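Local coordinates for protein ornithine carbamoyltransferase, mitochondrial (Coccidioides immitis, PDB 3SDS) that catalyses the transfer of the carbamoyl group from carbamoyl phosphate to L-ornithine, giving L-citrulline and phosphate in the biosynthesis of arginine, at residues P23-S28 / N137-S142; E58-A63 / A341-V346; K235-E238 / S242-N245. All blocks are in the same frame, centred on the assembly; numbering follows the deposited sequence.

Contact 1. Residues P23-S28 / N137-S142; sequences PRHLLS and NLAKHS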
loop_
_atom_site.group_PDB
_atom_site.type_symbol
_atom_site.label_atom_id
_atom_site.label_comp_id
_atom_site.label_asym_id
_atom_site.label_seq_id
_atom_site.Cartn_x
_atom_site.Cartn_y
_atom_site.Cartn_z
ATOM N N PRO A 23 21.902 17.099 0.906
ATOM C CA PRO A 23 21.588 15.954 1.799
ATOM C C PRO A 23 22.688 14.892 1.823
ATOM O O PRO A 23 23.401 14.724 0.838
ATOM C CB PRO A 23 20.309 15.357 1.198
ATOM C CG PRO A 23 19.806 16.365 0.203
ATOM C CD PRO A 23 20.964 17.197 -0.233
ATOM N N ARG A 24 22.810 14.179 2.943
ATOM C CA ARG A 24 23.791 13.104 3.099
ATOM C C ARG A 24 23.102 11.772 2.828
ATOM O O ARG A 24 22.025 11.505 3.372
ATOM C CB ARG A 24 24.361 13.123 4.520
ATOM C CG ARG A 24 25.627 12.323 4.717
ATOM C CD ARG A 24 25.790 11.782 6.150
ATOM N NE ARG A 24 26.900 10.830 6.183
ATOM C CZ ARG A 24 27.648 10.541 7.248
ATOM N NH1 ARG A 24 27.405 11.102 8.426
ATOM N NH2 ARG A 24 28.646 9.668 7.134
ATOM N N HIS A 25 23.710 10.934 1.995
ATOM C CA HIS A 25 23.107 9.652 1.640
ATOM C C HIS A 25 23.812 8.441 2.324
ATOM O O HIS A 25 24.949 8.558 2.803
ATOM C CB HIS A 25 23.046 9.505 0.111
ATOM C CG HIS A 25 22.507 10.715 -0.597
ATOM N ND1 HIS A 25 21.175 11.076 -0.557
ATOM C CD2 HIS A 25 23.119 11.643 -1.376
ATOM C CE1 HIS A 25 20.997 12.182 -1.264
ATOM N NE2 HIS A 25 22.158 12.545 -1.774
ATOM N N LEU A 26 23.127 7.299 2.404
ATOM C CA LEU A 26 23.771 6.055 2.791
ATOM C C LEU A 26 23.786 5.094 1.588
ATOM O O LEU A 26 22.773 4.433 1.311
ATOM C CB LEU A 26 23.073 5.422 3.995
ATOM C CG LEU A 26 23.666 4.106 4.538
ATOM C CD1 LEU A 26 25.110 4.274 5.034
ATOM C CD2 LEU A 26 22.828 3.486 5.639
ATOM N N LEU A 27 24.913 5.032 0.863
ATOM C CA LEU A 27 25.037 4.132 -0.314
ATOM C C LEU A 27 25.829 2.835 -0.049
ATOM O O LEU A 27 25.628 1.822 -0.750
ATOM C CB LEU A 27 25.633 4.874 -1.529
ATOM C CG LEU A 27 25.010 6.212 -1.986
ATOM C CD1 LEU A 27 25.598 6.639 -3.312
ATOM C CD2 LEU A 27 23.473 6.149 -2.096
ATOM N N SER A 28 26.703 2.885 0.971
ATOM C CA SER A 28 27.668 1.824 1.304
ATOM C C SER A 28 28.276 2.086 2.679
ATOM O O SER A 28 28.392 3.240 3.091
ATOM C CB SER A 28 28.809 1.802 0.266
ATOM O OG SER A 28 29.885 0.968 0.686
ATOM N N ASN A 137 23.189 8.431 -9.684
ATOM C CA ASN A 137 22.540 9.478 -10.478
ATOM C C ASN A 137 21.219 9.985 -9.859
ATOM O O ASN A 137 20.908 11.178 -9.898
ATOM C CB ASN A 137 22.351 9.005 -11.933
ATOM C CG ASN A 137 23.694 8.786 -12.674
ATOM O OD1 ASN A 137 24.684 9.475 -12.412
ATOM N ND2 ASN A 137 23.715 7.822 -13.597
ATOM N N LEU A 138 20.462 9.062 -9.281
ATOM C CA LEU A 138 19.248 9.382 -8.568
ATOM C C LEU A 138 19.565 10.247 -7.353
ATOM O O LEU A 138 19.014 11.337 -7.194
ATOM C CB LEU A 138 18.561 8.091 -8.136
ATOM C CG LEU A 138 17.437 8.150 -7.105
ATOM C CD1 LEU A 138 16.234 8.962 -7.583
ATOM C CD2 LEU A 138 17.022 6.744 -6.807
ATOM N N ALA A 139 20.457 9.757 -6.499
ATOM C CA ALA A 139 20.909 10.505 -5.334
ATOM C C ALA A 139 21.481 11.873 -5.701
ATOM O O ALA A 139 21.276 12.852 -4.973
ATOM C CB ALA A 139 21.943 9.704 -4.568
ATOM N N LYS A 140 22.205 11.938 -6.818
ATOM C CA LYS A 140 22.859 13.174 -7.232
ATOM C C LYS A 140 21.847 14.306 -7.335
ATOM O O LYS A 140 22.143 15.437 -6.987
ATOM C CB LYS A 140 23.604 12.990 -8.561
ATOM C CG LYS A 140 24.651 14.071 -8.868
ATOM C CD LYS A 140 24.911 14.196 -10.386
ATOM C CE LYS A 140 25.904 15.335 -10.752
ATOM N NZ LYS A 140 27.347 14.877 -10.709
ATOM N N HIS A 141 20.638 13.988 -7.773
ATOM C CA HIS A 141 19.615 15.014 -7.966
ATOM C C HIS A 141 18.436 14.995 -6.972
ATOM O O HIS A 141 17.505 15.779 -7.104
ATOM C CB HIS A 141 19.122 14.974 -9.415
ATOM C CG HIS A 141 20.231 14.987 -10.426
ATOM N ND1 HIS A 141 20.648 13.850 -11.089
ATOM C CD2 HIS A 141 21.022 15.994 -10.871
ATOM C CE1 HIS A 141 21.638 14.157 -11.910
ATOM N NE2 HIS A 141 21.881 15.452 -11.799
ATOM N N SER A 142 18.472 14.104 -5.992
ATOM C CA SER A 142 17.462 14.087 -4.943
ATOM C C SER A 142 17.702 15.225 -3.945
ATOM O O SER A 142 18.845 15.470 -3.547
ATOM C CB SER A 142 17.494 12.745 -4.193
ATOM O OG SER A 142 16.760 12.807 -2.984
#
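With chi1 at -47°, H25 carries CG beside its own backbone N and anti to its carbonyl carbon, and chi2 of -72° then turns the imidazole flat over the methyl group of A139. A139 CB lies 4.0 Å from the ring centroid and only 11° off the ring normal, a CH-pi contact made over the middle of one face. The opposite face is covered nearer its rim by the carbonyl oxygen of P23, from two residues earlier in the chain, which stands 3.6 Å above the plane. At the far corner of the ring NE2 comes to 3.3 Å from A139 O. The other nitrogen, ND1, is hydrogen-bonded to the backbone N of V146, so one histidine links the N-terminal segment to both helix and strand. That helix and that strand belong to one beta-alpha-beta crossover in the carbamoyl phosphate domain: helix 132-141 joins strand 124-128 to its parallel neighbour 146-148, the outermost strand of the sheet within this chain, and L26 makes backbone hydrogen bonds to V146 and N148. Alanine suits position 139 because a short methyl lets the ring settle close to the helix. At the end of the helix P23 CG brushes the carbonyl oxygen of S142, with CG 4.0 Å from S142 O, while S142 OG turns to V144 O. H141 points off to another side of the helix, where its ND1 donates to N137 O, 2.9 Å away, with that oxygen tilted out of the imidazole plane, and its ring meets Y112 edge-to-face.

Contact 2. Residues E58-A63 / A341-V346; sequences ERLTGA and ALEAFV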
loop_
_atom_site.group_PDB
_atom_site.type_symbol
_atom_site.label_atom_id
_atom_site.label_comp_id
_atom_site.label_asym_id
_atom_site.label_seq_id
_atom_site.Cartn_x
_atom_site.Cartn_y
_atom_site.Cartn_z
ATOM N N GLU A 58 11.827 7.697 23.839
ATOM C CA GLU A 58 11.450 9.112 23.582
ATOM C C GLU A 58 11.911 9.683 22.208
ATOM O O GLU A 58 11.130 10.319 21.496
ATOM C CB GLU A 58 11.944 10.028 24.713
ATOM C CG GLU A 58 11.339 9.773 26.093
ATOM C CD GLU A 58 9.912 10.270 26.231
ATOM O OE1 GLU A 58 9.446 11.088 25.400
ATOM O OE2 GLU A 58 9.240 9.845 27.193
ATOM N N ARG A 59 13.174 9.454 21.851
ATOM C CA ARG A 59 13.729 9.894 20.568
ATOM C C ARG A 59 12.877 9.476 19.349
ATOM O O ARG A 59 12.867 10.176 18.336
ATOM C CB ARG A 59 15.165 9.355 20.383
ATOM C CG ARG A 59 16.201 9.953 21.327
ATOM C CD ARG A 59 17.535 9.219 21.313
ATOM N NE ARG A 59 18.185 9.329 20.011
ATOM C CZ ARG A 59 19.475 9.051 19.772
ATOM N NH1 ARG A 59 20.280 8.652 20.764
ATOM N NH2 ARG A 59 19.965 9.168 18.531
ATOM N N LEU A 60 12.179 8.341 19.436
ATOM C CA LEU A 60 11.471 7.789 18.284
ATOM C C LEU A 60 9.966 8.149 18.165
ATOM O O LEU A 60 9.381 8.033 17.064
ATOM C CB LEU A 60 11.681 6.274 18.213
ATOM C CG LEU A 60 13.120 5.702 18.261
ATOM C CD1 LEU A 60 13.071 4.172 18.235
ATOM C CD2 LEU A 60 14.046 6.189 17.158
ATOM N N THR A 61 9.338 8.596 19.253
ATOM C CA THR A 61 7.868 8.711 19.275
ATOM C C THR A 61 7.327 9.869 18.414
ATOM O O THR A 61 7.609 11.024 18.691
ATOM C CB THR A 61 7.319 8.814 20.731
ATOM O OG1 THR A 61 7.986 7.853 21.541
ATOM C CG2 THR A 61 5.809 8.523 20.795
ATOM N N GLY A 62 6.545 9.556 17.383
ATOM C CA GLY A 62 6.107 10.569 16.443
ATOM C C GLY A 62 7.239 11.305 15.726
ATOM O O GLY A 62 7.025 12.371 15.172
ATOM N N ALA A 63 8.444 10.757 15.717
ATOM C CA ALA A 63 9.561 11.415 15.047
ATOM C C ALA A 63 9.316 11.658 13.547
ATOM O O ALA A 63 9.848 12.614 12.981
ATOM C CB ALA A 63 10.833 10.626 15.243
ATOM N N ALA A 341 18.958 3.331 11.145
ATOM C CA ALA A 341 19.435 4.029 9.961
ATOM C C ALA A 341 18.542 5.200 9.555
ATOM O O ALA A 341 19.051 6.284 9.210
ATOM C CB ALA A 341 19.631 3.072 8.808
ATOM N N LEU A 342 17.226 4.982 9.589
ATOM C CA LEU A 342 16.278 6.043 9.269
ATOM C C LEU A 342 16.322 7.159 10.311
ATOM O O LEU A 342 16.237 8.332 9.932
ATOM C CB LEU A 342 14.839 5.515 9.132
ATOM C CG LEU A 342 14.491 4.464 8.081
ATOM C CD1 LEU A 342 13.292 3.670 8.554
ATOM C CD2 LEU A 342 14.202 5.092 6.743
ATOM N N GLU A 343 16.434 6.830 11.603
ATOM C CA GLU A 343 16.616 7.894 12.606
ATOM C C GLU A 343 17.841 8.756 12.294
ATOM O O GLU A 343 17.779 9.996 12.386
ATOM C CB GLU A 343 16.749 7.353 14.034
ATOM C CG GLU A 343 16.610 8.433 15.117
ATOM C CD GLU A 343 17.473 8.164 16.346
ATOM O OE1 GLU A 343 18.137 7.101 16.378
ATOM O OE2 GLU A 343 17.493 9.025 17.279
ATOM N N ALA A 344 18.940 8.091 11.930
ATOM C CA ALA A 344 20.211 8.767 11.708
ATOM C C ALA A 344 20.194 9.686 10.485
ATOM O O ALA A 344 20.675 10.832 10.539
ATOM C CB ALA A 344 21.303 7.760 11.581
ATOM N N PHE A 345 19.642 9.183 9.383
ATOM C CA PHE A 345 19.746 9.887 8.112
ATOM C C PHE A 345 18.586 10.839 7.850
ATOM O O PHE A 345 18.794 11.899 7.257
ATOM C CB PHE A 345 20.014 8.919 6.944
ATOM C CG PHE A 345 21.447 8.424 6.902
ATOM C CD1 PHE A 345 22.410 9.089 6.136
ATOM C CD2 PHE A 345 21.845 7.324 7.667
ATOM C CE1 PHE A 345 23.730 8.658 6.120
ATOM C CE2 PHE A 345 23.179 6.871 7.653
ATOM C CZ PHE A 345 24.120 7.545 6.885
ATOM N N VAL A 346 17.389 10.489 8.322
ATOM C CA VAL A 346 16.211 11.324 8.086
ATOM C C VAL A 346 15.917 12.299 9.253
ATOM O O VAL A 346 15.799 13.507 9.041
ATOM C CB VAL A 346 14.963 10.487 7.745
ATOM C CG1 VAL A 346 13.827 11.408 7.252
ATOM C CG2 VAL A 346 15.307 9.420 6.701
#
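E343 OE2 lies at the edge of the R59 guanidinium, slightly out of its plane. The planes of guanidinium and carboxylate stand 57° apart, and the grip is therefore not coplanar. It ties the loop that follows helix 34-51 in the carbamoyl phosphate domain to helix 327-347, the C-terminal helix that in this family returns from the ornithine domain to pack on the first one. The grip is side-on: both R59 NE and R59 NH2 donate to the single atom E343 OE2, each over 2.8 Å and each through a bent N-H bond, forming a salt bridge. OE2 receives NE through its syn lone pair, whereas NH2 arrives on the syn side but 30° out of the carboxylate plane. The bend of R59 at chi3 (65°) brings NE and NH2 round to this oxygen together. Glutamate is long enough to span the gap from a helix; its OE1 is bonded to Y47 OH, while R59 NH2 also reaches A353 O. A type II turn from L60 to A63 follows, with G62 suited to the positive phi at its third position. L60 supplies the nonpolar part: its CD2 touches E343 CG at 4.0 Å.

Contact 3. Residues K235-E238 / S242-N245; sequences KARE and SPGN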
loop_
_atom_site.group_PDB
_atom_site.type_symbol
_atom_site.label_atom_id
_atom_site.label_comp_id
_atom_site.label_asym_id
_atom_site.label_seq_id
_atom_site.Cartn_x
_atom_site.Cartn_y
_atom_site.Cartn_z
ATOM N N LYS A 235 41.349 0.909 1.500
ATOM C CA LYS A 235 41.168 2.322 1.926
ATOM C C LYS A 235 40.504 2.450 3.299
ATOM O O LYS A 235 40.802 3.383 4.065
ATOM C CB LYS A 235 40.379 3.144 0.896
ATOM N N ALA A 236 39.610 1.505 3.599
ATOM C CA ALA A 236 38.974 1.406 4.908
ATOM C C ALA A 236 39.966 1.108 6.048
ATOM O O ALA A 236 39.667 1.377 7.217
ATOM C CB ALA A 236 37.850 0.382 4.876
ATOM N N ARG A 237 41.143 0.576 5.714
ATOM C CA ARG A 237 42.189 0.345 6.719
ATOM C C ARG A 237 42.695 1.619 7.383
ATOM O O ARG A 237 42.970 1.619 8.579
ATOM C CB ARG A 237 43.352 -0.437 6.135
ATOM C CG ARG A 237 43.118 -1.926 6.175
ATOM C CD ARG A 237 43.988 -2.666 5.169
ATOM N NE ARG A 237 44.189 -4.045 5.595
ATOM C CZ ARG A 237 45.168 -4.432 6.417
ATOM N NH1 ARG A 237 46.042 -3.538 6.881
ATOM N NH2 ARG A 237 45.282 -5.714 6.769
ATOM N N GLU A 238 42.784 2.699 6.610
ATOM C CA GLU A 238 43.340 3.992 7.054
ATOM C C GLU A 238 42.757 4.564 8.372
ATOM O O GLU A 238 41.530 4.707 8.529
ATOM C CB GLU A 238 43.200 4.999 5.907
ATOM C CG GLU A 238 43.908 6.329 6.081
ATOM C CD GLU A 238 44.577 6.795 4.786
ATOM O OE1 GLU A 238 44.389 6.116 3.747
ATOM O OE2 GLU A 238 45.307 7.822 4.814
ATOM N N SER A 242 43.997 -1.298 14.844
ATOM C CA SER A 242 44.097 -2.750 14.566
ATOM C C SER A 242 43.114 -3.293 13.498
ATOM O O SER A 242 42.230 -4.085 13.825
ATOM C CB SER A 242 43.996 -3.568 15.865
ATOM O OG SER A 242 45.143 -3.392 16.670
ATOM N N PRO A 243 43.286 -2.901 12.216
ATOM C CA PRO A 243 42.264 -3.248 11.200
ATOM C C PRO A 243 42.095 -4.749 10.931
ATOM O O PRO A 243 43.016 -5.525 11.139
ATOM C CB PRO A 243 42.776 -2.537 9.935
ATOM C CG PRO A 243 44.259 -2.382 10.143
ATOM C CD PRO A 243 44.447 -2.200 11.624
ATOM N N GLY A 244 40.926 -5.148 10.456
ATOM C CA GLY A 244 40.701 -6.541 10.057
ATOM C C GLY A 244 41.411 -6.964 8.771
ATOM O O GLY A 244 41.407 -6.228 7.768
ATOM N N ASN A 245 41.996 -8.163 8.783
ATOM C CA ASN A 245 42.803 -8.642 7.655
ATOM C C ASN A 245 42.026 -9.438 6.610
ATOM O O ASN A 245 41.103 -10.167 6.964
ATOM C CB ASN A 245 43.953 -9.479 8.189
ATOM C CG ASN A 245 44.889 -8.672 9.071
ATOM O OD1 ASN A 245 45.333 -7.587 8.682
ATOM N ND2 ASN A 245 45.192 -9.195 10.262
#
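R237 leaves the last turn of helix 227-237 and reaches across P243 to N245, bridging the loop that leads from helix to strand in the Rossmann-like ornithine domain. The helix lies on the beta-alpha-beta crossover between the parallel strands 214-218 and 246-249, and residues 242-245 lead into the second of them. From CB, chi1 of -85° sends the chain toward the loop, and CG rests 3.8 Å from P243 CB, a contact between aliphatic groups. The chain is extended from CG to NE, so CD carries the guanidinium past the proline. NE comes only to 4.2 Å from G244 O. At the head, chi4 of -87° turns the plane across the line of the chain, with P243 CG over one face and 3.9 Å from NH1. A rigid, nonpolar ring fits here because it can lie against both the methylene part and the flat head of an arginine. Next in the chain, buried G244 bonds through its backbone to T209, and the backbone N of N245 bonds to N214 OD1, fixing the course of the loop. The side chain of N245 crosses that of R237 at about a right angle. Its amide is tilted 30° from the guanidinium, and OD1 sits at the guanidinium edge, 2.7 Å from R237 NH2.

Contacts 1 and 2 meet directly although their centres are 19 Å apart: F345, on the helix of contact 2, lies against the backbone of 23-28, with its CE1 3.5 Å from H25 O. The N-terminal segment thus fits between the carbamoyl phosphate domain and the C-terminal helix. Contact 3 belongs to the other domain; its nearest atoms are about 9 Å from those of contact 1 and about 16 Å from those of contact 2. Helix 199-210 relates it to contact 1, since D203 bonds to S28 and T209 to G244. All three contacts lie away from the ligand sites, but this helix starts at N199, which probably binds ornithine.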